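Local coordinates for tryptophan decarboxylase 1 (Oryza sativa subsp. japonica, PDB 6KHO) that decarboxylates L-tryptophan to tryptamine and 5-hydroxy-L-tryptophan to serotonin, using pyridoxal 5'-phosphate as cofactor and working as a homodimer, at the interface of chains A and B. Coordinates in Å, arbitrary orientation; residue numbers count along the deposited sequence, not the author numbering. Chains: chain A/B, Tryptophan decarboxylase 1.

Contacts 1 and 2 are neighbouring patches of one homodimer interface, with centres about 16 Å apart. In both, a short stretch of chain A meets chain B: residues 58-62 in contact 1 and 67-71 in contact 2. Both also use helix 133-149 of chain B, through B:Glu137 in contact 1 and B:Trp145 in contact 2. Contact 1 is mostly polar, while contact 2 is built round an aromatic face. Their centres lie about 37 and 30 Å from the active-site A:Tyr359, and both patches probably serve to hold the dimer together. The two-fold axis repeats each patch with the chains exchanged.

Contact 1: the interface of chains A and B. Residues chain A 58-62; chain B 137, 159, 370.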
ATOM      1  N   LYS A  58     -14.290  18.004 -17.542  1.00 45.89           N
ATOM      2  CA  LYS A  58     -15.068  16.862 -17.976  1.00 46.45           C
ATOM      3  C   LYS A  58     -14.216  15.603 -17.948  1.00 43.64           C
ATOM      4  O   LYS A  58     -12.996  15.668 -18.128  1.00 43.07           O
ATOM      5  CB  LYS A  58     -15.598  17.069 -19.399  1.00 48.61           C
ATOM      6  CG  LYS A  58     -16.538  18.246 -19.550  1.00 51.94           C
ATOM      7  CD  LYS A  58     -16.560  18.733 -20.993  1.00 54.81           C
ATOM      8  CE  LYS A  58     -17.421  17.845 -21.868  1.00 55.78           C
ATOM      9  NZ  LYS A  58     -17.629  18.492 -23.195  1.00 56.78           N
ATOM     10  N   PRO A  59     -14.831  14.448 -17.713  1.00 42.93           N
ATOM     11  CA  PRO A  59     -14.094  13.184 -17.820  1.00 42.19           C
ATOM     12  C   PRO A  59     -13.392  13.077 -19.168  1.00 45.79           C
ATOM     13  O   PRO A  59     -13.993  13.315 -20.216  1.00 43.62           O
ATOM     14  CB  PRO A  59     -15.191  12.123 -17.668  1.00 46.00           C
ATOM     15  CG  PRO A  59     -16.269  12.803 -16.909  1.00 45.45           C
ATOM     16  CD  PRO A  59     -16.227  14.251 -17.292  1.00 43.26           C
ATOM     17  N   GLY A  60     -12.103  12.730 -19.134  1.00 38.54           N
ATOM     18  CA  GLY A  60     -11.316  12.576 -20.337  1.00 37.70           C
ATOM     19  C   GLY A  60     -10.463  13.770 -20.716  1.00 36.30           C
ATOM     20  O   GLY A  60      -9.693  13.676 -21.675  1.00 33.83           O
ATOM     21  N   TYR A  61     -10.557  14.876 -19.982  1.00 34.70           N
ATOM     22  CA  TYR A  61      -9.825  16.077 -20.369  1.00 38.75           C
ATOM     23  C   TYR A  61      -8.315  15.855 -20.362  1.00 37.82           C
ATOM     24  O   TYR A  61      -7.596  16.462 -21.172  1.00 34.58           O
ATOM     25  CB  TYR A  61     -10.198  17.235 -19.437  1.00 39.21           C
ATOM     26  CG  TYR A  61      -9.317  17.328 -18.214  1.00 39.04           C
ATOM     27  CD1 TYR A  61      -9.597  16.582 -17.072  1.00 38.19           C
ATOM     28  CD2 TYR A  61      -8.200  18.154 -18.203  1.00 38.60           C
ATOM     29  CE1 TYR A  61      -8.789  16.665 -15.951  1.00 36.98           C
ATOM     30  CE2 TYR A  61      -7.383  18.237 -17.094  1.00 36.63           C
ATOM     31  CZ  TYR A  61      -7.680  17.496 -15.971  1.00 37.97           C
ATOM     32  OH  TYR A  61      -6.857  17.590 -14.875  1.00 34.73           O
ATOM     33  N   LEU A  62      -7.812  14.987 -19.473  1.00 35.31           N
ATOM     34  CA  LEU A  62      -6.374  14.973 -19.206  1.00 33.67           C
ATOM     35  C   LEU A  62      -5.592  14.449 -20.400  1.00 32.10           C
ATOM     36  O   LEU A  62      -4.627  15.086 -20.846  1.00 30.01           O
ATOM     37  CB  LEU A  62      -6.055  14.146 -17.955  1.00 32.11           C
ATOM     38  CG  LEU A  62      -4.599  14.381 -17.523  1.00 33.87           C
ATOM     39  CD1 LEU A  62      -4.405  15.850 -17.138  1.00 31.48           C
ATOM     40  CD2 LEU A  62      -4.165  13.458 -16.377  1.00 30.91           C
TER
ATOM     41  N   GLU B 137      -7.541  10.454 -13.602  1.00 31.90           N
ATOM     42  CA  GLU B 137      -7.156  10.486 -15.013  1.00 33.03           C
ATOM     43  C   GLU B 137      -5.651  10.323 -15.197  1.00 29.93           C
ATOM     44  O   GLU B 137      -5.207   9.677 -16.154  1.00 27.09           O
ATOM     45  CB  GLU B 137      -7.631  11.788 -15.655  1.00 34.52           C
ATOM     46  CG  GLU B 137      -9.107  11.984 -15.488  1.00 36.36           C
ATOM     47  CD  GLU B 137      -9.813  12.420 -16.750  1.00 42.26           C
ATOM     48  OE1 GLU B 137      -9.140  12.743 -17.768  1.00 35.39           O
ATOM     49  OE2 GLU B 137     -11.063  12.453 -16.692  1.00 44.45           O
ATOM     50  N   ARG B 159      -8.087   4.036 -22.513  1.00 37.07           N
ATOM     51  CA  ARG B 159      -8.243   4.924 -23.658  1.00 40.01           C
ATOM     52  C   ARG B 159      -7.250   4.530 -24.740  1.00 40.63           C
ATOM     53  O   ARG B 159      -6.141   4.065 -24.455  1.00 41.10           O
ATOM     54  CB  ARG B 159      -8.043   6.395 -23.263  1.00 38.51           C
ATOM     55  CG  ARG B 159      -9.103   6.922 -22.308  1.00 39.16           C
ATOM     56  CD  ARG B 159      -9.078   8.440 -22.136  1.00 41.78           C
ATOM     57  NE  ARG B 159      -9.135   9.169 -23.413  1.00 47.24           N
ATOM     58  CZ  ARG B 159      -9.291  10.491 -23.516  1.00 47.09           C
ATOM     59  NH1 ARG B 159      -9.405  11.233 -22.426  1.00 41.35           N
ATOM     60  NH2 ARG B 159      -9.329  11.085 -24.706  1.00 44.41           N
ATOM     61  N   VAL B 370     -13.972   7.926 -17.171  1.00 54.81           N
ATOM     62  CA  VAL B 370     -12.531   7.673 -17.177  1.00 52.33           C
ATOM     63  C   VAL B 370     -12.142   7.320 -15.748  1.00 50.81           C
ATOM     64  O   VAL B 370     -11.989   8.205 -14.895  1.00 53.10           O
ATOM     65  CB  VAL B 370     -11.727   8.870 -17.700  1.00 46.59           C
ATOM     66  CG1 VAL B 370     -10.221   8.610 -17.546  1.00 45.46           C
ATOM     67  CG2 VAL B 370     -12.082   9.142 -19.168  1.00 47.37           C
TER
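B:Glu137 grips the backbone of chain A where helix 61-65 begins. Its carboxylate takes two amide N-H groups, one on each oxygen. B:Glu137 OE2 accepts from A:Gly60 N at 2.7 Å, nearly straight at the hydrogen (173°), through its syn lone pair. B:Glu137 OE1 accepts from A:Leu62 N at 3.1 Å, also on the syn side but tilted 31° out of the carboxylate plane. The carboxylate appears to cap the start of the helix, whose end may help stabilise its negative charge.

The close part centres on A:Gly60, held between B:Glu137, B:Arg159 and B:Val370. B:Arg159 NH1 donates to A:Gly60 O at 2.6 Å. That oxygen lies in the guanidinium plane and is met on a lone pair. B:Val370 CG2 touches A:Gly60 CA at 3.7 Å. On the flank, A:Leu62 CB packs on B:Glu137 CB at 3.7 Å. A bend at chi2 (-134°) swings the carboxylate of B:Glu137 from this packing towards the amides. With a smaller alanine in place of B:Glu137, the amides of A:Gly60 and A:Leu62 would probably lose these acceptors and the turn would be less firmly held.

The loose side is A:Lys58, whose side chain runs away from chain B, with A:Pro59 and A:Tyr61 barely buried.

In the fold, A:Lys58 to A:Gly60 form the loop into helix 61-65, which packs on helix 133-149 of the other subunit, the source of B:Glu137. Loops supply B:Arg159 and B:Val370.

Contact 2: the interface of chains A and B. Residues chain A 67-71; chain B 145, 149, 393, 398.
B:Trp145 of helix 133-149 lies against the A:Arg67 to A:Pro71 segment, in the dimer interface of this group II pyridoxal-phosphate decarboxylase. The segment, part of the loop between helices 61-65 and 77-88, carries the pair A:Pro70 and A:Pro71.

The ring contacts come first. A:Pro70 CA sits over the six-membered ring of B:Trp145, 3.6 Å from its centroid, as a CH-pi contact. The carbonyl carbon A:Ser69 C lies over the five-membered ring of B:Trp145 on the same face, 3.7 Å from that centroid. The proline ring also reaches the indole, with A:Pro70 CB against B:Trp145 CE3 at 3.6 Å. The side chains of A:Pro71 and B:Trp145 cross at about a right angle, which brings CD near CZ3. B:Trp145 has CG anti to its carbonyl carbon (chi1 -82°), and with chi2 at 16° this turns one indole face to the loop.

Hydrogen bonds add polar contacts. At the indole edge B:Trp145 NE1 donates to A:Arg67 O at 3.0 Å. The oxygen is almost in the ring plane, but NE1 stands 43° out of the carbonyl plane. The ring is therefore tied at its edge as well as packed on its face. A further bond runs from B:Val398 N in helix 386-420 to A:Pro71 O, at 2.9 Å.

Van der Waals contacts flank the proline pair. A:Pro70 CG touches B:Val398 CG2 at 3.7 Å. A:Pro70 CG also meets B:Met149 CG at 4.0 Å, near the end of helix 133-149. A:Pro71 CG rests beside the backbone oxygen B:Met393 O, at 3.6 Å. B:Met393 also supports the tryptophan within chain B, with its CB in the ring plane at the indole edge.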
ATOM      1  N   ARG A  67      -0.472  14.124 -23.838  1.00 35.81           N
ATOM      2  CA  ARG A  67      -0.872  13.437 -25.061  1.00 37.71           C
ATOM      3  C   ARG A  67      -1.307  12.011 -24.766  1.00 36.43           C
ATOM      4  O   ARG A  67      -1.275  11.557 -23.627  1.00 34.65           O
ATOM      5  CB  ARG A  67       0.239  13.473 -26.095  1.00 30.97           C
ATOM      6  CG  ARG A  67       0.288  14.760 -26.837  1.00 34.53           C
ATOM      7  CD  ARG A  67       1.347  14.597 -27.885  1.00 32.29           C
ATOM      8  NE  ARG A  67       1.809  15.859 -28.383  1.00 38.40           N
ATOM      9  CZ  ARG A  67       2.728  15.954 -29.330  1.00 32.16           C
ATOM     10  NH1 ARG A  67       3.248  14.850 -29.850  1.00 33.50           N
ATOM     11  NH2 ARG A  67       3.108  17.139 -29.742  1.00 38.54           N
ATOM     12  N   ALA A  68      -1.731  11.304 -25.818  1.00 36.10           N
ATOM     13  CA  ALA A  68      -2.097   9.901 -25.679  1.00 37.94           C
ATOM     14  C   ALA A  68      -0.884   8.999 -25.551  1.00 37.49           C
ATOM     15  O   ALA A  68      -1.024   7.852 -25.113  1.00 36.93           O
ATOM     16  CB  ALA A  68      -2.940   9.445 -26.870  1.00 38.09           C
ATOM     17  N   SER A  69       0.295   9.478 -25.933  1.00 35.49           N
ATOM     18  CA  SER A  69       1.478   8.639 -25.898  1.00 34.24           C
ATOM     19  C   SER A  69       2.584   9.323 -25.110  1.00 33.38           C
ATOM     20  O   SER A  69       2.626  10.553 -25.041  1.00 32.95           O
ATOM     21  CB  SER A  69       1.967   8.326 -27.311  1.00 38.75           C
ATOM     22  OG  SER A  69       0.917   7.717 -28.032  1.00 46.49           O
ATOM     23  N   PRO A  70       3.460   8.538 -24.469  1.00 31.89           N
ATOM     24  CA  PRO A  70       4.592   9.145 -23.772  1.00 33.48           C
ATOM     25  C   PRO A  70       5.572   9.744 -24.776  1.00 30.17           C
ATOM     26  O   PRO A  70       5.678   9.261 -25.911  1.00 29.77           O
ATOM     27  CB  PRO A  70       5.223   7.949 -23.029  1.00 34.19           C
ATOM     28  CG  PRO A  70       4.870   6.760 -23.883  1.00 32.16           C
ATOM     29  CD  PRO A  70       3.506   7.063 -24.438  1.00 32.97           C
ATOM     30  N   PRO A  71       6.311  10.774 -24.375  1.00 29.76           N
ATOM     31  CA  PRO A  71       7.312  11.353 -25.289  1.00 32.19           C
ATOM     32  C   PRO A  71       8.467  10.396 -25.528  1.00 34.58           C
ATOM     33  O   PRO A  71       8.861   9.625 -24.649  1.00 31.62           O
ATOM     34  CB  PRO A  71       7.782  12.612 -24.550  1.00 29.02           C
ATOM     35  CG  PRO A  71       7.535  12.296 -23.080  1.00 33.44           C
ATOM     36  CD  PRO A  71       6.278  11.452 -23.070  1.00 28.74           C
TER
ATOM     37  N   TRP B 145       0.007   4.936 -20.954  1.00 30.78           N
ATOM     38  CA  TRP B 145       1.334   5.210 -21.519  1.00 29.15           C
ATOM     39  C   TRP B 145       2.259   4.003 -21.384  1.00 30.27           C
ATOM     40  O   TRP B 145       2.905   3.585 -22.353  1.00 31.16           O
ATOM     41  CB  TRP B 145       1.968   6.420 -20.833  1.00 29.84           C
ATOM     42  CG  TRP B 145       1.527   7.756 -21.350  1.00 31.78           C
ATOM     43  CD1 TRP B 145       0.442   8.022 -22.130  1.00 34.30           C
ATOM     44  CD2 TRP B 145       2.159   9.012 -21.090  1.00 33.95           C
ATOM     45  NE1 TRP B 145       0.358   9.379 -22.380  1.00 33.23           N
ATOM     46  CE2 TRP B 145       1.406  10.007 -21.760  1.00 35.03           C
ATOM     47  CE3 TRP B 145       3.303   9.394 -20.372  1.00 34.70           C
ATOM     48  CZ2 TRP B 145       1.755  11.360 -21.725  1.00 33.58           C
ATOM     49  CZ3 TRP B 145       3.655  10.743 -20.344  1.00 32.22           C
ATOM     50  CH2 TRP B 145       2.878  11.709 -21.012  1.00 33.71           C
ATOM     51  N   MET B 149       4.307   1.437 -24.053  1.00 32.76           N
ATOM     52  CA  MET B 149       5.725   1.090 -23.989  1.00 28.12           C
ATOM     53  C   MET B 149       5.913  -0.416 -23.981  1.00 32.94           C
ATOM     54  O   MET B 149       6.842  -0.940 -24.609  1.00 30.65           O
ATOM     55  CB  MET B 149       6.377   1.710 -22.746  1.00 30.45           C
ATOM     56  CG  MET B 149       6.371   3.237 -22.736  1.00 31.12           C
ATOM     57  SD  MET B 149       7.607   3.927 -21.598  1.00 39.45           S
ATOM     58  CE  MET B 149       7.147   3.215 -20.033  1.00 38.20           C
ATOM     59  N   MET B 393       8.054   9.233 -16.867  1.00 27.20           N
ATOM     60  CA  MET B 393       7.928   9.084 -18.313  1.00 28.77           C
ATOM     61  C   MET B 393       7.982  10.435 -19.021  1.00 26.81           C
ATOM     62  O   MET B 393       8.596  10.547 -20.083  1.00 29.31           O
ATOM     63  CB  MET B 393       6.630   8.343 -18.655  1.00 32.62           C
ATOM     64  CG  MET B 393       6.683   6.829 -18.380  1.00 29.51           C
ATOM     65  SD  MET B 393       5.146   5.975 -18.798  1.00 33.78           S
ATOM     66  CE  MET B 393       4.030   6.643 -17.578  1.00 27.05           C
ATOM     67  N   VAL B 398      10.790   7.780 -23.452  1.00 27.70           N
ATOM     68  CA  VAL B 398      10.892   6.344 -23.685  1.00 28.56           C
ATOM     69  C   VAL B 398      12.325   5.944 -23.992  1.00 31.45           C
ATOM     70  O   VAL B 398      12.821   4.920 -23.494  1.00 29.86           O
ATOM     71  CB  VAL B 398       9.931   5.921 -24.813  1.00 34.56           C
ATOM     72  CG1 VAL B 398      10.077   4.440 -25.105  1.00 30.20           C
ATOM     73  CG2 VAL B 398       8.494   6.264 -24.445  1.00 35.84           C
TER